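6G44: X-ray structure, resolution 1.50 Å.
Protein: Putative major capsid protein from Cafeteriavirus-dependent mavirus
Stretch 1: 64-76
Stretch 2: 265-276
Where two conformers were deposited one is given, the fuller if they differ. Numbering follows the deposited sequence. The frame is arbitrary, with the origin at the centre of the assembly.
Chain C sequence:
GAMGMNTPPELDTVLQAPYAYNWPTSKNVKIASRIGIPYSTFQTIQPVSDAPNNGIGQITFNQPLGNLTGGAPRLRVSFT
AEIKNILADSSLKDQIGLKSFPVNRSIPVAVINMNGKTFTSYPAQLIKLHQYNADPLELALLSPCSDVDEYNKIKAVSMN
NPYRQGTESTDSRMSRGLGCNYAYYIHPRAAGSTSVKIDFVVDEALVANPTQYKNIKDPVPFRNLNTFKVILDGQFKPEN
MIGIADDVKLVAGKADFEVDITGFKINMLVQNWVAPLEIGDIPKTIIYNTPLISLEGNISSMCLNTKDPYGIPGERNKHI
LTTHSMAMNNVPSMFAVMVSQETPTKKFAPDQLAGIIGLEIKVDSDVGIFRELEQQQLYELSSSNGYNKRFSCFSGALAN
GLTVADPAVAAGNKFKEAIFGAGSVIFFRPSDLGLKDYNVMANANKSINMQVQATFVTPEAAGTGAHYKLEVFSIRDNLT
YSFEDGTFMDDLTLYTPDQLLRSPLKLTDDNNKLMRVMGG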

# COMPACT_ATOMS: atom_id res chain seq x y z
N PRO C 64 -21.98 -33.21 8.73
CA PRO C 64 -20.85 -34.03 8.32
C PRO C 64 -20.45 -33.74 6.85
O PRO C 64 -21.32 -33.57 5.99
CB PRO C 64 -21.40 -35.45 8.47
CG PRO C 64 -22.43 -35.32 9.56
CD PRO C 64 -23.11 -34.04 9.23
N LEU C 65 -19.13 -33.72 6.60
CA LEU C 65 -18.60 -33.45 5.28
C LEU C 65 -17.48 -34.42 5.00
O LEU C 65 -16.56 -34.58 5.77
CB LEU C 65 -18.09 -32.00 5.17
CG LEU C 65 -19.12 -30.88 5.19
CD1 LEU C 65 -18.40 -29.53 5.28
CD2 LEU C 65 -20.08 -30.92 4.05
N GLY C 66 -17.59 -35.06 3.85
CA GLY C 66 -16.60 -36.02 3.44
C GLY C 66 -15.39 -35.38 2.80
O GLY C 66 -15.42 -34.20 2.42
N ASN C 67 -14.33 -36.16 2.72
CA ASN C 67 -13.14 -35.77 1.95
C ASN C 67 -12.58 -34.43 2.49
O ASN C 67 -12.48 -34.28 3.70
CB ASN C 67 -13.45 -35.83 0.45
CG ASN C 67 -13.81 -37.22 0.01
OD1 ASN C 67 -15.02 -37.57 -0.12
ND2 ASN C 67 -12.80 -38.04 -0.13
N LEU C 68 -12.23 -33.46 1.63
CA LEU C 68 -11.58 -32.24 2.11
C LEU C 68 -12.54 -31.09 2.27
O LEU C 68 -13.40 -30.87 1.44
CB LEU C 68 -10.45 -31.84 1.17
CG LEU C 68 -9.34 -32.87 0.99
CD1 LEU C 68 -8.23 -32.33 0.08
CD2 LEU C 68 -8.77 -33.39 2.29
N THR C 69 -12.35 -30.33 3.35
CA THR C 69 -13.16 -29.16 3.66
C THR C 69 -12.24 -27.95 3.84
O THR C 69 -11.20 -28.06 4.46
CB THR C 69 -14.00 -29.43 4.93
OG1 THR C 69 -14.95 -30.47 4.61
CG2 THR C 69 -14.77 -28.20 5.41
N GLY C 70 -12.67 -26.82 3.30
CA GLY C 70 -11.92 -25.58 3.44
C GLY C 70 -11.52 -25.25 4.86
O GLY C 70 -12.34 -25.35 5.79
N GLY C 71 -10.30 -24.74 5.03
CA GLY C 71 -9.77 -24.46 6.35
C GLY C 71 -10.24 -23.16 6.97
O GLY C 71 -10.07 -23.00 8.18
N ALA C 72 -10.84 -22.26 6.17
CA ALA C 72 -11.35 -21.00 6.66
C ALA C 72 -12.81 -20.82 6.30
O ALA C 72 -13.18 -20.05 5.44
CB ALA C 72 -10.51 -19.85 6.12
N PRO C 73 -13.71 -21.59 6.97
CA PRO C 73 -15.11 -21.43 6.73
C PRO C 73 -15.63 -20.03 7.09
O PRO C 73 -15.07 -19.36 7.98
CB PRO C 73 -15.76 -22.49 7.64
CG PRO C 73 -14.77 -22.75 8.71
CD PRO C 73 -13.42 -22.59 8.01
N ARG C 74 -16.66 -19.60 6.41
CA ARG C 74 -17.21 -18.27 6.57
C ARG C 74 -18.66 -18.34 7.00
O ARG C 74 -19.34 -19.35 6.77
CB ARG C 74 -17.11 -17.46 5.26
CG ARG C 74 -15.70 -17.41 4.68
CD ARG C 74 -15.62 -16.59 3.41
NE ARG C 74 -15.67 -15.14 3.63
CZ ARG C 74 -14.62 -14.38 3.93
NH1 ARG C 74 -14.80 -13.09 4.08
NH2 ARG C 74 -13.41 -14.91 4.09
N LEU C 75 -19.14 -17.27 7.58
CA LEU C 75 -20.54 -17.10 7.88
C LEU C 75 -21.13 -15.98 7.05
O LEU C 75 -20.57 -14.87 7.01
CB LEU C 75 -20.71 -16.79 9.37
CG LEU C 75 -20.23 -17.86 10.34
CD1 LEU C 75 -20.18 -17.38 11.78
CD2 LEU C 75 -21.10 -19.12 10.24
N ARG C 76 -22.26 -16.25 6.39
CA ARG C 76 -23.00 -15.27 5.62
C ARG C 76 -24.23 -14.91 6.42
O ARG C 76 -25.07 -15.79 6.67
CB ARG C 76 -23.38 -15.78 4.22
CG ARG C 76 -24.20 -14.79 3.39
CD ARG C 76 -24.92 -15.52 2.25
NE ARG C 76 -25.60 -14.63 1.31
CZ ARG C 76 -26.85 -14.17 1.42
NH1 ARG C 76 -27.63 -14.47 2.47
NH2 ARG C 76 -27.32 -13.37 0.45
N LYS C 265 -30.96 -14.12 9.02
CA LYS C 265 -30.61 -15.42 8.48
C LYS C 265 -29.10 -15.58 8.54
O LYS C 265 -28.36 -14.59 8.49
CB LYS C 265 -31.06 -15.53 7.03
CG LYS C 265 -32.57 -15.44 6.84
CD LYS C 265 -33.28 -16.66 7.41
CE LYS C 265 -34.78 -16.64 7.16
NZ LYS C 265 -35.44 -17.72 7.98
N ILE C 266 -28.65 -16.82 8.67
CA ILE C 266 -27.23 -17.14 8.73
C ILE C 266 -26.99 -18.50 8.09
O ILE C 266 -27.75 -19.45 8.31
CB ILE C 266 -26.69 -17.06 10.16
CG1 ILE C 266 -25.14 -17.21 10.20
CG2 ILE C 266 -27.38 -18.06 11.08
CD1 ILE C 266 -24.54 -17.00 11.56
N ASN C 267 -25.96 -18.57 7.24
CA ASN C 267 -25.48 -19.82 6.66
C ASN C 267 -23.97 -19.91 6.84
O ASN C 267 -23.31 -18.88 6.93
CB ASN C 267 -25.82 -19.86 5.17
CG ASN C 267 -27.31 -19.91 4.89
OD1 ASN C 267 -28.10 -20.29 5.76
ND2 ASN C 267 -27.70 -19.58 3.68
N MET C 268 -23.45 -21.13 6.90
CA MET C 268 -22.00 -21.39 6.91
C MET C 268 -21.60 -21.82 5.53
O MET C 268 -22.19 -22.75 4.99
CB MET C 268 -21.62 -22.43 7.94
CG MET C 268 -20.12 -22.70 7.95
SD MET C 268 -19.56 -23.54 9.45
CE MET C 268 -20.38 -25.12 9.25
N LEU C 269 -20.63 -21.12 4.94
CA LEU C 269 -20.19 -21.35 3.58
C LEU C 269 -18.78 -21.88 3.60
O LEU C 269 -17.89 -21.24 4.22
CB LEU C 269 -20.23 -20.07 2.76
CG LEU C 269 -21.58 -19.60 2.21
CD1 LEU C 269 -22.69 -19.48 3.25
CD2 LEU C 269 -21.46 -18.30 1.46
N VAL C 270 -18.54 -23.03 2.98
CA VAL C 270 -17.20 -23.59 2.94
C VAL C 270 -17.02 -24.49 1.73
O VAL C 270 -17.95 -25.21 1.34
CB VAL C 270 -16.88 -24.36 4.26
CG1 VAL C 270 -17.74 -25.63 4.41
CG2 VAL C 270 -15.40 -24.64 4.43
N GLN C 271 -15.83 -24.48 1.15
CA GLN C 271 -15.50 -25.40 0.08
C GLN C 271 -15.43 -26.84 0.58
O GLN C 271 -15.07 -27.12 1.71
CB GLN C 271 -14.17 -24.98 -0.55
CG GLN C 271 -14.26 -23.69 -1.38
CD GLN C 271 -12.93 -23.01 -1.53
OE1 GLN C 271 -12.34 -22.61 -0.54
NE2 GLN C 271 -12.44 -22.87 -2.79
N ASN C 272 -15.77 -27.76 -0.31
CA ASN C 272 -15.69 -29.19 -0.02
C ASN C 272 -15.37 -29.91 -1.32
O ASN C 272 -15.99 -29.62 -2.33
CB ASN C 272 -17.00 -29.71 0.57
CG ASN C 272 -16.93 -31.19 0.88
OD1 ASN C 272 -17.42 -32.02 0.11
ND2 ASN C 272 -16.29 -31.55 1.96
N TRP C 273 -14.39 -30.81 -1.29
CA TRP C 273 -13.94 -31.43 -2.54
C TRP C 273 -13.17 -32.69 -2.28
O TRP C 273 -12.71 -32.95 -1.17
CB TRP C 273 -13.11 -30.42 -3.39
CG TRP C 273 -11.76 -30.12 -2.83
CD1 TRP C 273 -10.58 -30.64 -3.27
CD2 TRP C 273 -11.43 -29.24 -1.74
NE1 TRP C 273 -9.54 -30.14 -2.52
CE2 TRP C 273 -10.03 -29.29 -1.56
CE3 TRP C 273 -12.18 -28.40 -0.89
CZ2 TRP C 273 -9.37 -28.55 -0.58
CZ3 TRP C 273 -11.51 -27.67 0.09
CH2 TRP C 273 -10.13 -27.76 0.24
N VAL C 274 -13.02 -33.49 -3.35
CA VAL C 274 -12.25 -34.71 -3.31
C VAL C 274 -10.81 -34.37 -3.67
O VAL C 274 -10.56 -33.65 -4.65
CB VAL C 274 -12.84 -35.72 -4.31
CG1 VAL C 274 -11.96 -36.95 -4.42
CG2 VAL C 274 -14.27 -36.09 -3.92
N ALA C 275 -9.90 -34.93 -2.89
CA ALA C 275 -8.48 -34.70 -3.08
C ALA C 275 -8.09 -35.14 -4.49
O ALA C 275 -8.51 -36.20 -4.95
CB ALA C 275 -7.69 -35.46 -2.03
N PRO C 276 -7.33 -34.29 -5.20
CA PRO C 276 -6.91 -34.65 -6.56
C PRO C 276 -5.93 -35.83 -6.60
O PRO C 276 -5.18 -36.10 -5.64
CB PRO C 276 -6.24 -33.36 -7.06
CG PRO C 276 -5.68 -32.75 -5.83
CD PRO C 276 -6.71 -33.03 -4.75
O HOH W 1 -16.88 -35.25 -0.15
O HOH W 2 -10.36 -37.01 -0.56

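Two short antiparallel ladders join the stretches, and backbone hydrogen bonds carry most of the polar contact. In the first, Leu68 and Trp273 form a reciprocal pair: Leu68 N donates to Trp273 O at 2.9 Å, and Trp273 N donates to Leu68 O at 2.9 Å. Gly70 N extends this ladder by donating to Gln271 O (2.9 Å, 169° at the hydrogen). The second ladder has two reciprocal pairs. Arg74 N reaches Leu269 O at 3.0 Å and Leu269 N reaches Arg74 O at 2.9 Å; Arg76 N meets Asn267 O at 2.9 Å and Asn267 N meets Arg76 O at 3.0 Å. The register shifts by two residues between Thr69 and Arg74, so the ladders are separate, with loops between them.

The side chain of Asn272 adds polar contacts beside the first ladder. Asn272 ND2 donates to Gly66 O at 2.8 Å and to Thr69 OG1 at 3.2 Å, tying a backbone carbonyl before the corner at Asn67 to a side chain after it. Leu68 O also lies 3.0 Å from Asn272 ND2, but the angle is too poor for a hydrogen bond. Two waters supplement these links. Water 1 donates to Asn67 OD1 (3.0 Å) and to Asn272 OD1 (3.3 Å); water 2 accepts from Asn67 ND2 (2.7 Å) and from Ala275 N (3.2 Å), so both ends of the Asn67 amide are bridged to stretch 2.

Between the conventional bonds, CA-H...O contacts help fill the ladders: Asn272 CA lies 3.2 Å from Leu68 O, and Ile266 CA lies 3.3 Å from Arg76 O.

Leu68 and Trp273 share a face, where Leu68 CB sits 3.9 Å from the centroid of the indole six-membered ring and only 15° off its normal, a CH-pi contact over the ring face. Leu68 CD1 packs against Ala275 CB at 3.8 Å. Gly70 approaches the same ring obliquely, its N 3.5 Å from Trp273 CZ3. An ideal CB on Gly70 would lie just 3.1 Å from Val270 CG2, a tight fit. That methyl group also packs against Pro73, with Pro73 CB 3.9 Å from Val270 CG2, while Leu65 CD1 meets Val270 CG1 at 4.1 Å. Farther along, Leu75 and Met268 share a face, with Leu75 CD2 4.1 Å from Met268 CB and 4.3 Å from Ile266 CD1. Arg76 and Leu269 lie on the other face, where Arg76 CB packs 3.9 Å from Leu269 CD1 while the end of the arginine leads away.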